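Local coordinates for protein ubiquitin-conjugating enzyme E2, putative (PDB 2Q0V) that probably takes part in ubiquitin conjugation, as an E2-family protein resembling the UBE2V-type variants, at residues 63-68 / 131-136; 94-99 / 145-150. All blocks are in the same frame, centred on the assembly; numbering follows the deposited sequence.

Contact 1: residues 63-68 / 131-136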
ATOM      1  N   GLY A  63       6.783  -2.258 -10.573  1.00 34.51           N
ATOM      2  CA  GLY A  63       6.483  -3.592 -11.080  1.00 33.94           C
ATOM      3  C   GLY A  63       7.608  -4.581 -10.866  1.00 34.33           C
ATOM      4  O   GLY A  63       8.777  -4.228 -10.760  1.00 33.73           O
ATOM      5  N   GLN A  64       7.250  -5.844 -10.794  1.00 35.06           N
ATOM      6  CA  GLN A  64       8.208  -6.881 -10.459  1.00 35.95           C
ATOM      7  C   GLN A  64       8.998  -7.348 -11.736  1.00 35.76           C
ATOM      8  O   GLN A  64       8.384  -7.704 -12.761  1.00 36.12           O
ATOM      9  CB  GLN A  64       7.416  -8.003  -9.750  1.00 36.35           C
ATOM     10  CG  GLN A  64       8.149  -8.932  -8.816  1.00 37.36           C
ATOM     11  CD  GLN A  64       8.939  -8.311  -7.684  1.00 38.95           C
ATOM     12  OE1 GLN A  64       8.422  -8.087  -6.586  1.00 42.20           O
ATOM     13  NE2 GLN A  64      10.231  -8.166  -7.897  1.00 36.99           N
ATOM     14  N   PRO A  65      10.350  -7.281 -11.706  1.00 35.57           N
ATOM     15  CA  PRO A  65      11.105  -7.808 -12.869  1.00 36.11           C
ATOM     16  C   PRO A  65      10.756  -9.266 -13.212  1.00 37.57           C
ATOM     17  O   PRO A  65      10.669 -10.145 -12.311  1.00 37.72           O
ATOM     18  CB  PRO A  65      12.571  -7.693 -12.450  1.00 35.72           C
ATOM     19  CG  PRO A  65      12.592  -6.696 -11.290  1.00 35.41           C
ATOM     20  CD  PRO A  65      11.224  -6.704 -10.664  1.00 34.70           C
ATOM     21  N   GLY A  66      10.520  -9.498 -14.506  1.00 38.15           N
ATOM     22  CA  GLY A  66      10.271 -10.828 -15.043  1.00 38.17           C
ATOM     23  C   GLY A  66       8.800 -11.174 -15.121  1.00 38.71           C
ATOM     24  O   GLY A  66       8.440 -12.354 -15.169  1.00 39.21           O
ATOM     25  N   THR A  67       7.939 -10.161 -15.141  1.00 38.37           N
ATOM     26  CA  THR A  67       6.501 -10.393 -15.057  1.00 38.14           C
ATOM     27  C   THR A  67       5.852  -9.437 -16.032  1.00 38.77           C
ATOM     28  O   THR A  67       6.527  -8.559 -16.576  1.00 39.23           O
ATOM     29  CB  THR A  67       5.974 -10.140 -13.597  1.00 37.92           C
ATOM     30  OG1 THR A  67       6.232  -8.781 -13.211  1.00 37.09           O
ATOM     31  CG2 THR A  67       6.679 -11.043 -12.611  1.00 36.56           C
ATOM     32  N   VAL A  68       4.552  -9.576 -16.247  1.00 38.85           N
ATOM     33  CA  VAL A  68       3.822  -8.619 -17.077  1.00 39.32           C
ATOM     34  C   VAL A  68       3.822  -7.187 -16.499  1.00 39.54           C
ATOM     35  O   VAL A  68       3.301  -6.251 -17.135  1.00 40.26           O
ATOM     36  CB  VAL A  68       2.353  -9.067 -17.239  1.00 39.75           C
ATOM     37  CG1 VAL A  68       2.258 -10.303 -18.171  1.00 40.53           C
ATOM     38  CG2 VAL A  68       1.738  -9.368 -15.880  1.00 37.90           C
ATOM     39  N   SER A 131       3.526  -6.484   0.185  1.00 29.99           N
ATOM     40  CA  SER A 131       2.607  -7.575  -0.153  1.00 30.27           C
ATOM     41  C   SER A 131       2.059  -7.521  -1.550  1.00 30.07           C
ATOM     42  O   SER A 131       1.873  -8.563  -2.171  1.00 30.74           O
ATOM     43  CB  SER A 131       1.458  -7.621   0.838  1.00 29.29           C
ATOM     44  OG  SER A 131       1.944  -8.203   2.012  1.00 31.62           O
ATOM     45  N   LEU A 132       1.764  -6.313  -2.019  1.00 30.47           N
ATOM     46  CA  LEU A 132       1.276  -6.104  -3.376  1.00 30.91           C
ATOM     47  C   LEU A 132       2.354  -6.376  -4.420  1.00 31.00           C
ATOM     48  O   LEU A 132       2.086  -7.003  -5.445  1.00 30.19           O
ATOM     49  CB  LEU A 132       0.676  -4.701  -3.524  1.00 31.29           C
ATOM     50  CG  LEU A 132      -0.687  -4.501  -2.814  1.00 31.95           C
ATOM     51  CD1 LEU A 132      -1.090  -2.997  -2.842  1.00 33.55           C
ATOM     52  CD2 LEU A 132      -1.757  -5.370  -3.436  1.00 28.64           C
ATOM     53  N   ARG A 133       3.588  -5.975  -4.131  1.00 31.40           N
ATOM     54  CA  ARG A 133       4.660  -6.294  -5.039  1.00 32.71           C
ATOM     55  C   ARG A 133       4.946  -7.803  -5.097  1.00 33.35           C
ATOM     56  O   ARG A 133       5.341  -8.304  -6.132  1.00 33.42           O
ATOM     57  CB  ARG A 133       5.917  -5.526  -4.674  1.00 33.49           C
ATOM     58  CG  ARG A 133       6.577  -4.972  -5.861  1.00 35.29           C
ATOM     59  CD  ARG A 133       7.363  -3.711  -5.553  1.00 38.24           C
ATOM     60  NE  ARG A 133       8.734  -4.091  -5.303  1.00 42.09           N
ATOM     61  CZ  ARG A 133       9.593  -4.545  -6.212  1.00 39.13           C
ATOM     62  NH1 ARG A 133      10.803  -4.883  -5.819  1.00 41.53           N
ATOM     63  NH2 ARG A 133       9.272  -4.646  -7.484  1.00 35.81           N
ATOM     64  N   GLN A 134       4.717  -8.526  -4.001  1.00 33.78           N
ATOM     65  CA  GLN A 134       4.927  -9.976  -3.985  1.00 34.11           C
ATOM     66  C   GLN A 134       3.844 -10.740  -4.695  1.00 34.21           C
ATOM     67  O   GLN A 134       4.113 -11.749  -5.331  1.00 33.92           O
ATOM     68  CB  GLN A 134       5.120 -10.475  -2.562  1.00 33.82           C
ATOM     69  CG  GLN A 134       6.481  -9.976  -2.011  1.00 37.28           C
ATOM     70  CD  GLN A 134       7.640 -10.901  -2.379  1.00 37.99           C
ATOM     71  OE1 GLN A 134       7.476 -12.126  -2.489  1.00 41.67           O
ATOM     72  NE2 GLN A 134       8.802 -10.332  -2.540  1.00 38.28           N
ATOM     73  N   GLU A 135       2.619 -10.236  -4.599  1.00 34.67           N
ATOM     74  CA  GLU A 135       1.507 -10.762  -5.359  1.00 35.40           C
ATOM     75  C   GLU A 135       1.736 -10.781  -6.867  1.00 35.07           C
ATOM     76  O   GLU A 135       1.135 -11.600  -7.549  1.00 35.33           O
ATOM     77  CB  GLU A 135       0.242  -9.952  -5.078  1.00 35.81           C
ATOM     78  CG  GLU A 135      -0.428 -10.338  -3.784  1.00 38.95           C
ATOM     79  CD  GLU A 135      -0.733 -11.814  -3.688  1.00 42.93           C
ATOM     80  OE1 GLU A 135      -1.643 -12.289  -4.424  1.00 45.55           O
ATOM     81  OE2 GLU A 135      -0.068 -12.496  -2.862  1.00 42.67           O
ATOM     82  N   MET A 136       2.561  -9.860  -7.371  1.00 34.70           N
ATOM     83  CA  MET A 136       2.870  -9.763  -8.789  1.00 35.19           C
ATOM     84  C   MET A 136       3.669 -10.968  -9.254  1.00 37.01           C
ATOM     85  O   MET A 136       3.586 -11.334 -10.421  1.00 36.97           O
ATOM     86  CB  MET A 136       3.674  -8.505  -9.089  1.00 34.31           C
ATOM     87  CG  MET A 136       2.893  -7.234  -9.061  1.00 30.60           C
ATOM     88  SD  MET A 136       4.092  -5.931  -9.028  1.00 33.68           S
ATOM     89  CE  MET A 136       2.936  -4.561  -9.283  1.00 30.32           C
TER

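Contact 2: residues 94-99 / 145-150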
ATOM      1  N   ASP A  94      -4.732   3.790  -8.359  1.00 40.14           N
ATOM      2  CA  ASP A  94      -5.071   4.849  -9.274  1.00 40.61           C
ATOM      3  C   ASP A  94      -4.631   4.390 -10.688  1.00 40.63           C
ATOM      4  O   ASP A  94      -5.365   4.573 -11.647  1.00 40.99           O
ATOM      5  CB  ASP A  94      -4.375   6.148  -8.839  1.00 40.70           C
ATOM      6  CG  ASP A  94      -4.711   6.549  -7.378  1.00 43.96           C
ATOM      7  OD1 ASP A  94      -5.905   6.547  -6.974  1.00 47.02           O
ATOM      8  OD2 ASP A  94      -3.774   6.887  -6.615  1.00 46.84           O
ATOM      9  N   THR A  95      -3.451   3.762 -10.792  1.00 40.06           N
ATOM     10  CA  THR A  95      -2.972   3.148 -12.027  1.00 39.33           C
ATOM     11  C   THR A  95      -3.661   1.808 -12.231  1.00 40.22           C
ATOM     12  O   THR A  95      -3.822   1.012 -11.274  1.00 39.78           O
ATOM     13  CB  THR A  95      -1.445   2.934 -12.028  1.00 38.79           C
ATOM     14  OG1 THR A  95      -0.788   4.132 -11.616  1.00 38.69           O
ATOM     15  CG2 THR A  95      -0.942   2.584 -13.405  1.00 37.69           C
ATOM     16  N   LYS A  96      -4.076   1.577 -13.480  1.00 40.59           N
ATOM     17  CA  LYS A  96      -4.805   0.387 -13.863  1.00 41.15           C
ATOM     18  C   LYS A  96      -3.931  -0.837 -13.756  1.00 41.05           C
ATOM     19  O   LYS A  96      -2.789  -0.837 -14.203  1.00 41.67           O
ATOM     20  CB  LYS A  96      -5.350   0.510 -15.280  1.00 41.46           C
ATOM     21  CG  LYS A  96      -6.617   1.346 -15.371  1.00 46.08           C
ATOM     22  CD  LYS A  96      -7.572   0.828 -16.449  1.00 51.01           C
ATOM     23  CE  LYS A  96      -8.571   1.916 -16.850  1.00 54.26           C
ATOM     24  NZ  LYS A  96      -9.958   1.378 -17.138  1.00 58.31           N
ATOM     25  N   ILE A  97      -4.493  -1.893 -13.182  1.00 40.37           N
ATOM     26  CA  ILE A  97      -3.779  -3.129 -13.007  1.00 39.89           C
ATOM     27  C   ILE A  97      -4.761  -4.301 -13.101  1.00 40.47           C
ATOM     28  O   ILE A  97      -5.960  -4.160 -12.824  1.00 40.55           O
ATOM     29  CB  ILE A  97      -2.972  -3.100 -11.659  1.00 40.01           C
ATOM     30  CG1 ILE A  97      -1.861  -4.159 -11.642  1.00 39.22           C
ATOM     31  CG2 ILE A  97      -3.899  -3.135 -10.435  1.00 37.63           C
ATOM     32  CD1 ILE A  97      -1.005  -4.117 -10.394  1.00 39.19           C
ATOM     33  N   GLU A  98      -4.262  -5.446 -13.532  1.00 41.13           N
ATOM     34  CA  GLU A  98      -5.032  -6.692 -13.423  1.00 42.19           C
ATOM     35  C   GLU A  98      -4.298  -7.602 -12.476  1.00 41.15           C
ATOM     36  O   GLU A  98      -3.180  -8.052 -12.767  1.00 40.74           O
ATOM     37  CB  GLU A  98      -5.244  -7.361 -14.788  1.00 42.62           C
ATOM     38  CG  GLU A  98      -6.141  -6.543 -15.700  1.00 47.33           C
ATOM     39  CD  GLU A  98      -7.622  -6.760 -15.438  1.00 53.65           C
ATOM     40  OE1 GLU A  98      -8.035  -7.939 -15.294  1.00 57.08           O
ATOM     41  OE2 GLU A  98      -8.374  -5.759 -15.385  1.00 56.17           O
ATOM     42  N   MET A  99      -4.912  -7.812 -11.314  1.00 41.10           N
ATOM     43  CA  MET A  99      -4.395  -8.743 -10.301  1.00 41.27           C
ATOM     44  C   MET A  99      -5.568  -9.427  -9.635  1.00 39.87           C
ATOM     45  O   MET A  99      -6.610  -8.802  -9.416  1.00 40.69           O
ATOM     46  CB  MET A  99      -3.588  -8.011  -9.233  1.00 40.95           C
ATOM     47  CG  MET A  99      -2.184  -7.665  -9.618  1.00 42.56           C
ATOM     48  SD  MET A  99      -1.047  -7.518  -8.213  1.00 44.39           S
ATOM     49  CE  MET A  99      -1.856  -6.281  -7.249  1.00 40.82           C
ATOM     50  N   PRO A 145      -2.601 -10.765 -18.742  1.00 52.66           N
ATOM     51  CA  PRO A 145      -2.609  -9.614 -19.680  1.00 52.45           C
ATOM     52  C   PRO A 145      -3.040  -8.277 -19.034  1.00 51.95           C
ATOM     53  O   PRO A 145      -4.105  -8.193 -18.417  1.00 51.56           O
ATOM     54  CB  PRO A 145      -3.606 -10.052 -20.774  1.00 52.49           C
ATOM     55  CG  PRO A 145      -3.651 -11.579 -20.663  1.00 52.68           C
ATOM     56  CD  PRO A 145      -3.505 -11.850 -19.192  1.00 52.65           C
ATOM     57  N   GLN A 146      -2.214  -7.247 -19.219  1.00 51.56           N
ATOM     58  CA  GLN A 146      -2.347  -5.967 -18.525  1.00 51.31           C
ATOM     59  C   GLN A 146      -2.970  -4.843 -19.364  1.00 52.34           C
ATOM     60  O   GLN A 146      -2.824  -4.832 -20.590  1.00 52.12           O
ATOM     61  CB  GLN A 146      -0.967  -5.503 -18.049  1.00 50.64           C
ATOM     62  CG  GLN A 146      -0.306  -6.411 -17.018  1.00 49.05           C
ATOM     63  CD  GLN A 146      -1.140  -6.554 -15.768  1.00 47.38           C
ATOM     64  OE1 GLN A 146      -1.578  -5.554 -15.187  1.00 45.73           O
ATOM     65  NE2 GLN A 146      -1.401  -7.795 -15.368  1.00 46.90           N
ATOM     66  N   PRO A 147      -3.633  -3.863 -18.699  1.00 53.08           N
ATOM     67  CA  PRO A 147      -4.025  -2.628 -19.401  1.00 53.56           C
ATOM     68  C   PRO A 147      -2.796  -1.926 -20.014  1.00 54.46           C
ATOM     69  O   PRO A 147      -1.657  -2.306 -19.708  1.00 54.30           O
ATOM     70  CB  PRO A 147      -4.627  -1.764 -18.283  1.00 53.31           C
ATOM     71  CG  PRO A 147      -4.997  -2.725 -17.203  1.00 53.34           C
ATOM     72  CD  PRO A 147      -4.038  -3.850 -17.280  1.00 52.58           C
ATOM     73  N   ASN A 148      -3.009  -0.931 -20.876  1.00 55.51           N
ATOM     74  CA  ASN A 148      -1.877  -0.148 -21.397  1.00 56.87           C
ATOM     75  C   ASN A 148      -1.175   0.599 -20.269  1.00 56.97           C
ATOM     76  O   ASN A 148      -1.820   1.015 -19.301  1.00 56.67           O
ATOM     77  CB  ASN A 148      -2.312   0.832 -22.496  1.00 57.41           C
ATOM     78  CG  ASN A 148      -2.763   0.126 -23.774  1.00 59.71           C
ATOM     79  OD1 ASN A 148      -2.122  -0.821 -24.251  1.00 61.48           O
ATOM     80  ND2 ASN A 148      -3.879   0.590 -24.333  1.00 62.27           N
ATOM     81  N   GLU A 149       0.139   0.760 -20.405  1.00 57.20           N
ATOM     82  CA  GLU A 149       0.956   1.395 -19.371  1.00 57.95           C
ATOM     83  C   GLU A 149       0.556   2.847 -19.116  1.00 57.94           C
ATOM     84  O   GLU A 149       0.324   3.609 -20.047  1.00 58.12           O
ATOM     85  CB  GLU A 149       2.462   1.283 -19.690  1.00 57.57           C
ATOM     86  CG  GLU A 149       3.346   2.227 -18.870  1.00 57.85           C
ATOM     87  CD  GLU A 149       4.811   1.817 -18.839  1.00 59.43           C
ATOM     88  OE1 GLU A 149       5.251   1.096 -19.762  1.00 61.32           O
ATOM     89  OE2 GLU A 149       5.529   2.218 -17.883  1.00 61.28           O
ATOM     90  N   GLY A 150       0.466   3.209 -17.837  1.00 58.17           N
ATOM     91  CA  GLY A 150       0.141   4.573 -17.423  1.00 58.03           C
ATOM     92  C   GLY A 150      -1.337   4.928 -17.435  1.00 57.69           C
ATOM     93  O   GLY A 150      -1.721   5.977 -16.900  1.00 58.10           O
TER
HETATM   94  O   HOH W   1      -0.609   0.391 -16.380  1.00 50.55           O

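Contact 1: residues 63-68 / 131-136
Met136 drives its thioether against the backbone of Gly63 and Gln64, and this is the tight, buried half of the contact. Its SD lies 3.6 Å from Gln64 N and 3.9 Å from Gly63 CA. CG stands anti to the carbonyl carbon (chi1 -75°) and the chain runs extended beyond it, carrying sulfur and methyl in beside Gly63, where Ile61, Phe69 and Tyr74 also touch the side chain. Nearer the backbone, Gln64 CB meets Met136 CB at 3.8 Å. Next along the loop, Thr67 sets its methyl against the Met136 carbonyl, CG2 resting 3.8 Å from Met136 O. The Thr67 hydroxyl is used within the loop, where OG1 takes a hydrogen bond from Phe69 N. A type II turn runs from Gln64 to Thr67, with Pro65 and Gly66 at the corners.

Toward solvent the fit is looser, and it is the partly exposed Gln64 and the exposed Pro65 that form this side; the Arg133 group they meet is itself buried. The Gln64 amide lies over one face of the Arg133 guanidinium, offset toward the rim, with the two planes 31° apart and Gln64 CD 3.7 Å from Arg133 NH2. The side chains cross at about a right angle. Gly63 O sits at the guanidinium edge, 3.3 Å from Arg133 NH2, at an angle too poor for a hydrogen bond; NH2 instead donates to Phe62 O. The Phe62 bond, with a weak one from NE to Glu40 O, fixes the guanidinium against the Gln64 amide. At the margin Pro65 CD comes within 4.3 Å of Arg133 NH2. The whole arrangement belongs to the UBC fold of E2 proteins: the loop linking strands 56-62 and 73-79 packs against the C-terminal part of helix 125-135 and Met136.

Contact 2: residues 94-99 / 145-150
Gln146 grips the backbone of Glu98 with both ends of its side-chain amide. Glu98 N donates to Gln146 OE1 at 3.2 Å, reaching it from 24° out of the carbonyl plane. In return Gln146 NE2 donates to Glu98 O at 3.2 Å, almost straight (173°) and on a lone pair. The bend at chi2 (-59°) folds the amide back to this position, where it serves the peptide groups much as a neighbouring strand would; NE2 also bonds Leu144 O.

Van der Waals contacts flank this clamp. The Pro147 ring lies across the Lys96 and Glu98 side chains, CG 3.8 Å from Lys96 CB and CD 3.8 Å from Glu98 CG. Ile97 packs along the Gln146 amide side chain, with Ile97 CG1 3.8 Å from Gln146 OE1.

A single water bridges the segments, donating to Asn148 O and, weakly, to Lys96 O.

The touching parts run nearly antiparallel without forming a regular sheet. Residues 94-99 continue from edge strand 90-93, while residues 145-150 lie in the long loop after helix 125-135; Ile97 and Gln146 both pack on Tyr74 of strand 73-79, and Arg72, just before that strand, bonds Pro147 O.

How the contacts relate
Contact 1 is mostly buried and joins the loop between strands 56-62 and 73-79 to helix 125-135; contact 2 lies at the surface and joins two irregular segments. No clear hydrogen bond spans contact 1, which relies on sulfur and methylene packing with an amide over a guanidinium, whereas contact 2 relies on a paired side-chain-to-backbone clamp, proline packing and a water. Their centres are 12 Å apart and they touch: Val68 CG2 meets Gln146 NE2 at 3.5 Å, and Met136 and Leu132 both pack on Met99. Tyr74 lies against side chains of both, so strand 73-79 lends one residue to both the buried and the surface contact.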